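Local coordinates for protein P450 epoxidase (PDB 1Q5D) that is a haem-containing enzyme of the cytochrome P450 family, EpoK from Sorangium cellulosum, with a ligand pocket next to its haem, at residues E79-M90 against T179-L187. Residues are numbered along the deposited sequence; the frame is centred on the assembly and turned at random.
Sequences EYSSAIPELSDM and TARALGVGL. With EPB (7,11-dihydroxy-8,8,10,12,16-pentamethyl-3-[1-methyl-2-(2-methyl-thiazol-4-yl)vinyl]-4,17-dioxabicyclo[14.1.0]heptadecane-5,9-dione), chain C.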
loop_
_atom_site.group_PDB
_atom_site.type_symbol
_atom_site.label_atom_id
_atom_site.label_comp_id
_atom_site.label_asym_id
_atom_site.label_seq_id
_atom_site.Cartn_x
_atom_site.Cartn_y
_atom_site.Cartn_z
ATOM N N GLU A 79 21.017 -2.737 13.856
ATOM C CA GLU A 79 20.955 -3.743 12.821
ATOM C C GLU A 79 20.124 -3.198 11.628
ATOM O O GLU A 79 20.506 -3.370 10.463
ATOM C CB GLU A 79 20.408 -5.039 13.436
ATOM C CG GLU A 79 19.954 -6.111 12.479
ATOM C CD GLU A 79 18.560 -5.847 11.966
ATOM O OE1 GLU A 79 18.460 -5.512 10.776
ATOM O OE2 GLU A 79 17.585 -5.956 12.747
ATOM N N TYR A 80 19.031 -2.489 11.916
ATOM C CA TYR A 80 18.158 -1.990 10.840
ATOM C C TYR A 80 18.772 -0.865 10.009
ATOM O O TYR A 80 18.732 -0.909 8.782
ATOM C CB TYR A 80 16.771 -1.564 11.350
ATOM C CG TYR A 80 15.836 -1.195 10.210
ATOM C CD1 TYR A 80 15.487 -2.132 9.252
ATOM C CD2 TYR A 80 15.334 0.091 10.077
ATOM C CE1 TYR A 80 14.642 -1.803 8.193
ATOM C CE2 TYR A 80 14.477 0.434 9.012
ATOM C CZ TYR A 80 14.138 -0.521 8.082
ATOM O OH TYR A 80 13.303 -0.207 7.014
ATOM N N SER A 81 19.322 0.147 10.668
ATOM C CA SER A 81 19.949 1.264 9.953
ATOM C C SER A 81 21.127 0.797 9.114
ATOM O O SER A 81 21.423 1.373 8.073
ATOM C CB SER A 81 20.405 2.352 10.931
ATOM O OG SER A 81 19.296 3.049 11.459
ATOM N N SER A 82 21.801 -0.253 9.561
ATOM C CA SER A 82 22.964 -0.761 8.834
ATOM C C SER A 82 22.584 -1.597 7.607
ATOM O O SER A 82 23.370 -1.717 6.667
ATOM C CB SER A 82 23.877 -1.567 9.766
ATOM O OG SER A 82 23.250 -2.773 10.193
ATOM N N ALA A 83 21.386 -2.184 7.624
ATOM C CA ALA A 83 20.922 -2.985 6.497
ATOM C C ALA A 83 20.601 -2.087 5.305
ATOM O O ALA A 83 19.973 -1.044 5.469
ATOM C CB ALA A 83 19.682 -3.794 6.882
ATOM N N ILE A 84 20.999 -2.516 4.116
ATOM C CA ILE A 84 20.733 -1.767 2.891
ATOM C C ILE A 84 21.077 -0.286 3.047
ATOM O O ILE A 84 20.194 0.571 3.095
ATOM C CB ILE A 84 19.270 -1.958 2.420
ATOM C CG1 ILE A 84 18.806 -3.407 2.649
ATOM C CG2 ILE A 84 19.141 -1.587 0.943
ATOM C CD1 ILE A 84 19.281 -4.390 1.571
ATOM N N PRO A 85 22.370 -0.000 3.125
ATOM C CA PRO A 85 22.871 1.359 3.366
ATOM C C PRO A 85 22.459 2.336 2.274
ATOM O O PRO A 85 22.499 3.544 2.514
ATOM C CB PRO A 85 24.388 1.188 3.344
ATOM C CG PRO A 85 24.614 -0.243 3.602
ATOM C CD PRO A 85 23.459 -0.987 3.007
ATOM N N GLU A 86 22.091 1.810 1.106
ATOM C CA GLU A 86 21.609 2.619 -0.012
ATOM C C GLU A 86 20.284 3.295 0.337
ATOM O O GLU A 86 19.892 4.264 -0.319
ATOM C CB GLU A 86 21.410 1.745 -1.255
ATOM C CG GLU A 86 22.701 1.302 -1.939
ATOM C CD GLU A 86 23.319 0.067 -1.295
ATOM O OE1 GLU A 86 22.700 -0.509 -0.364
ATOM O OE2 GLU A 86 24.430 -0.325 -1.731
ATOM N N LEU A 87 19.603 2.776 1.362
ATOM C CA LEU A 87 18.298 3.289 1.785
ATOM C C LEU A 87 18.373 4.038 3.128
ATOM O O LEU A 87 17.348 4.423 3.696
ATOM C CB LEU A 87 17.274 2.144 1.856
ATOM C CG LEU A 87 16.787 1.673 0.473
ATOM C CD1 LEU A 87 15.801 0.507 0.551
ATOM C CD2 LEU A 87 16.172 2.847 -0.292
ATOM N N SER A 88 19.591 4.245 3.623
ATOM C CA SER A 88 19.817 4.885 4.923
ATOM C C SER A 88 19.155 6.265 5.001
ATOM O O SER A 88 18.465 6.585 5.982
ATOM C CB SER A 88 21.313 5.023 5.180
ATOM O OG SER A 88 21.557 5.441 6.498
ATOM N N ASP A 89 19.390 7.082 3.981
ATOM C CA ASP A 89 18.771 8.400 3.900
ATOM C C ASP A 89 17.242 8.322 3.907
ATOM O O ASP A 89 16.579 9.081 4.605
ATOM C CB ASP A 89 19.241 9.128 2.634
ATOM C CG ASP A 89 20.530 9.889 2.853
ATOM O OD1 ASP A 89 21.017 10.519 1.896
ATOM O OD2 ASP A 89 21.111 9.919 3.960
ATOM N N MET A 90 16.687 7.407 3.124
ATOM C CA MET A 90 15.234 7.266 3.055
ATOM C C MET A 90 14.628 6.849 4.387
ATOM O O MET A 90 13.513 7.244 4.730
ATOM C CB MET A 90 14.819 6.267 1.986
ATOM C CG MET A 90 13.322 6.305 1.745
ATOM S SD MET A 90 12.707 5.073 0.623
ATOM C CE MET A 90 13.297 5.733 -0.930
ATOM N N THR A 179 12.238 -1.336 -3.533
ATOM C CA THR A 179 12.395 -0.512 -2.347
ATOM C C THR A 179 11.475 -0.975 -1.222
ATOM O O THR A 179 11.895 -1.075 -0.075
ATOM C CB THR A 179 12.101 0.949 -2.683
ATOM O OG1 THR A 179 13.180 1.481 -3.471
ATOM C CG2 THR A 179 12.110 1.789 -1.430
ATOM N N ALA A 180 10.219 -1.245 -1.553
ATOM C CA ALA A 180 9.263 -1.666 -0.529
ATOM C C ALA A 180 9.718 -2.956 0.182
ATOM O O ALA A 180 9.632 -3.054 1.426
ATOM C CB ALA A 180 7.868 -1.803 -1.117
ATOM N N ARG A 181 10.223 -3.918 -0.593
ATOM C CA ARG A 181 10.800 -5.157 -0.043
ATOM C C ARG A 181 12.095 -4.909 0.725
ATOM O O ARG A 181 12.308 -5.479 1.804
ATOM C CB ARG A 181 11.114 -6.153 -1.162
ATOM C CG ARG A 181 9.918 -6.873 -1.755
ATOM C CD ARG A 181 10.293 -7.762 -2.935
ATOM N NE ARG A 181 9.348 -8.845 -3.161
ATOM C CZ ARG A 181 8.535 -8.903 -4.206
ATOM N NH1 ARG A 181 8.539 -7.927 -5.113
ATOM N NH2 ARG A 181 7.702 -9.923 -4.337
ATOM N N ALA A 182 12.975 -4.086 0.154
ATOM C CA ALA A 182 14.279 -3.835 0.757
ATOM C C ALA A 182 14.136 -3.168 2.118
ATOM O O ALA A 182 14.932 -3.408 3.030
ATOM C CB ALA A 182 15.152 -2.974 -0.161
ATOM N N LEU A 183 13.134 -2.302 2.244
ATOM C CA LEU A 183 12.890 -1.629 3.514
ATOM C C LEU A 183 12.512 -2.630 4.605
ATOM O O LEU A 183 12.530 -2.304 5.796
ATOM C CB LEU A 183 11.785 -0.569 3.360
ATOM C CG LEU A 183 12.237 0.735 2.693
ATOM C CD1 LEU A 183 11.033 1.679 2.481
ATOM C CD2 LEU A 183 13.369 1.441 3.439
ATOM N N GLY A 184 12.165 -3.843 4.206
ATOM C CA GLY A 184 11.832 -4.874 5.177
ATOM C C GLY A 184 13.014 -5.689 5.687
ATOM O O GLY A 184 12.865 -6.446 6.655
ATOM N N VAL A 185 14.168 -5.562 5.029
ATOM C CA VAL A 185 15.353 -6.361 5.376
ATOM C C VAL A 185 15.857 -5.916 6.728
ATOM O O VAL A 185 16.216 -4.750 6.924
ATOM C CB VAL A 185 16.495 -6.231 4.328
ATOM C CG1 VAL A 185 17.775 -6.968 4.808
ATOM C CG2 VAL A 185 16.061 -6.780 2.977
ATOM N N GLY A 186 15.842 -6.842 7.679
ATOM C CA GLY A 186 16.280 -6.540 9.024
ATOM C C GLY A 186 15.154 -6.035 9.908
ATOM O O GLY A 186 15.359 -5.818 11.100
ATOM N N LEU A 187 13.972 -5.839 9.322
ATOM C CA LEU A 187 12.822 -5.304 10.049
ATOM C C LEU A 187 11.755 -6.374 10.171
ATOM O O LEU A 187 11.279 -6.646 11.261
ATOM C CB LEU A 187 12.235 -4.082 9.333
ATOM C CG LEU A 187 11.118 -3.285 10.033
ATOM C CD1 LEU A 187 9.868 -4.114 10.203
ATOM C CD2 LEU A 187 11.549 -2.724 11.370
HETATM O O16 EPB C . 5.253 -1.586 0.922
HETATM C C51 EPB C . 0.951 -1.180 3.053
HETATM O O41 EPB C . 1.194 1.364 2.231
HETATM C C5 EPB C . 1.471 0.210 3.013
HETATM C C4 EPB C . 2.530 0.903 1.997
HETATM C C16 EPB C . 5.520 -1.335 2.039
HETATM O O1 EPB C . 5.428 -0.088 2.638
HETATM C C2 EPB C . 4.996 1.180 1.869
HETATM C C3 EPB C . 3.632 1.680 2.490
HETATM C C20 EPB C . 6.203 2.162 2.158
HETATM C C21 EPB C . 7.457 1.734 1.410
HETATM C C22 EPB C . 6.101 3.257 2.966
HETATM C C23 EPB C . 7.073 4.261 3.400
HETATM N N26 EPB C . 8.386 3.875 3.611
HETATM C C25 EPB C . 9.143 4.921 4.032
HETATM C C27 EPB C . 10.584 4.708 4.287
HETATM C C24 EPB C . 6.831 5.550 3.689
HETATM S S1 EPB C . 8.264 6.334 4.201
HETATM C C15 EPB C . 6.029 -2.445 2.994
HETATM C C14 EPB C . 7.260 -2.043 3.924
HETATM O O14 EPB C . 8.214 -1.543 3.001
HETATM C C13 EPB C . 7.813 -3.193 4.935
HETATM C C29 EPB C . 8.352 -4.388 4.074
HETATM C C30 EPB C . 9.024 -2.669 5.703
HETATM C C12 EPB C . 6.636 -3.767 5.909
HETATM O O12 EPB C . 6.310 -4.996 5.881
HETATM C C11 EPB C . 5.808 -2.900 6.936
HETATM C C28 EPB C . 5.875 -3.697 8.262
HETATM C C10 EPB C . 4.585 -2.404 6.224
HETATM O O10 EPB C . 3.642 -3.503 6.022
HETATM C C9 EPB C . 3.987 -1.322 7.101
HETATM C C91 EPB C . 4.922 -0.211 7.194
HETATM C C8 EPB C . 2.793 -0.632 6.538
HETATM C C7 EPB C . 2.385 -1.035 5.062
HETATM C C6 EPB C . 2.424 0.431 4.373
#
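Y80 and the backbone carbonyl of L183 form the one settled hydrogen bond of this contact: the phenol OH gives its proton to L183 O at 2.5 Å. The acceptor lies in the ring plane, at its edge, and the donor sits in the carbonyl plane on a lone pair, with a C=O...O angle of 133°. With CG anti to the backbone N (chi1 -174°), the ring is carried off helix 77-82 to the type I beta turn A182–V185 at the end of helix 169-182. A tyrosine suits this place because its hydroxyl satisfies a buried carbonyl while its CE1 packs 3.5 Å from L187 CB. K91 adds a cation-pi contact to the same ring.

A second close approach is at G186. E79 OE2 lies 2.8 Å from G186 O, and two oxygens this near suggest that the acid group may carry a proton. E79 OE1 comes within 3.0 Å of the bare CA of G186; glycine suits both this approach and its phi of 90°.

Apolar contacts make up the rest. I84 crosses V185 at about a right angle, CG1 to CB 4.0 Å, and the small A83 packs its CB near V185 CG1. Further along, L87 CD1 meets A182 CB (3.6 Å) and L183 CD2; the short alanine lets the leucine come close to the helix. M90 and T179 meet tip to tip, SD to CG2 3.9 Å, while T179 OG1 is bonded to F175 O within its helix.

Residues 179-187 also line the EPB pocket: EPB O14 donates to A180 O at 2.6 Å, and L183 and M90 touch both EPB and the opposite segment. The contact thus joins the end of helix 77-82 and the start of helix 88-93 to the end of helix 169-182, with one directional bond satisfying a buried carbonyl amid mixed aliphatic packing beside the P450 ligand pocket.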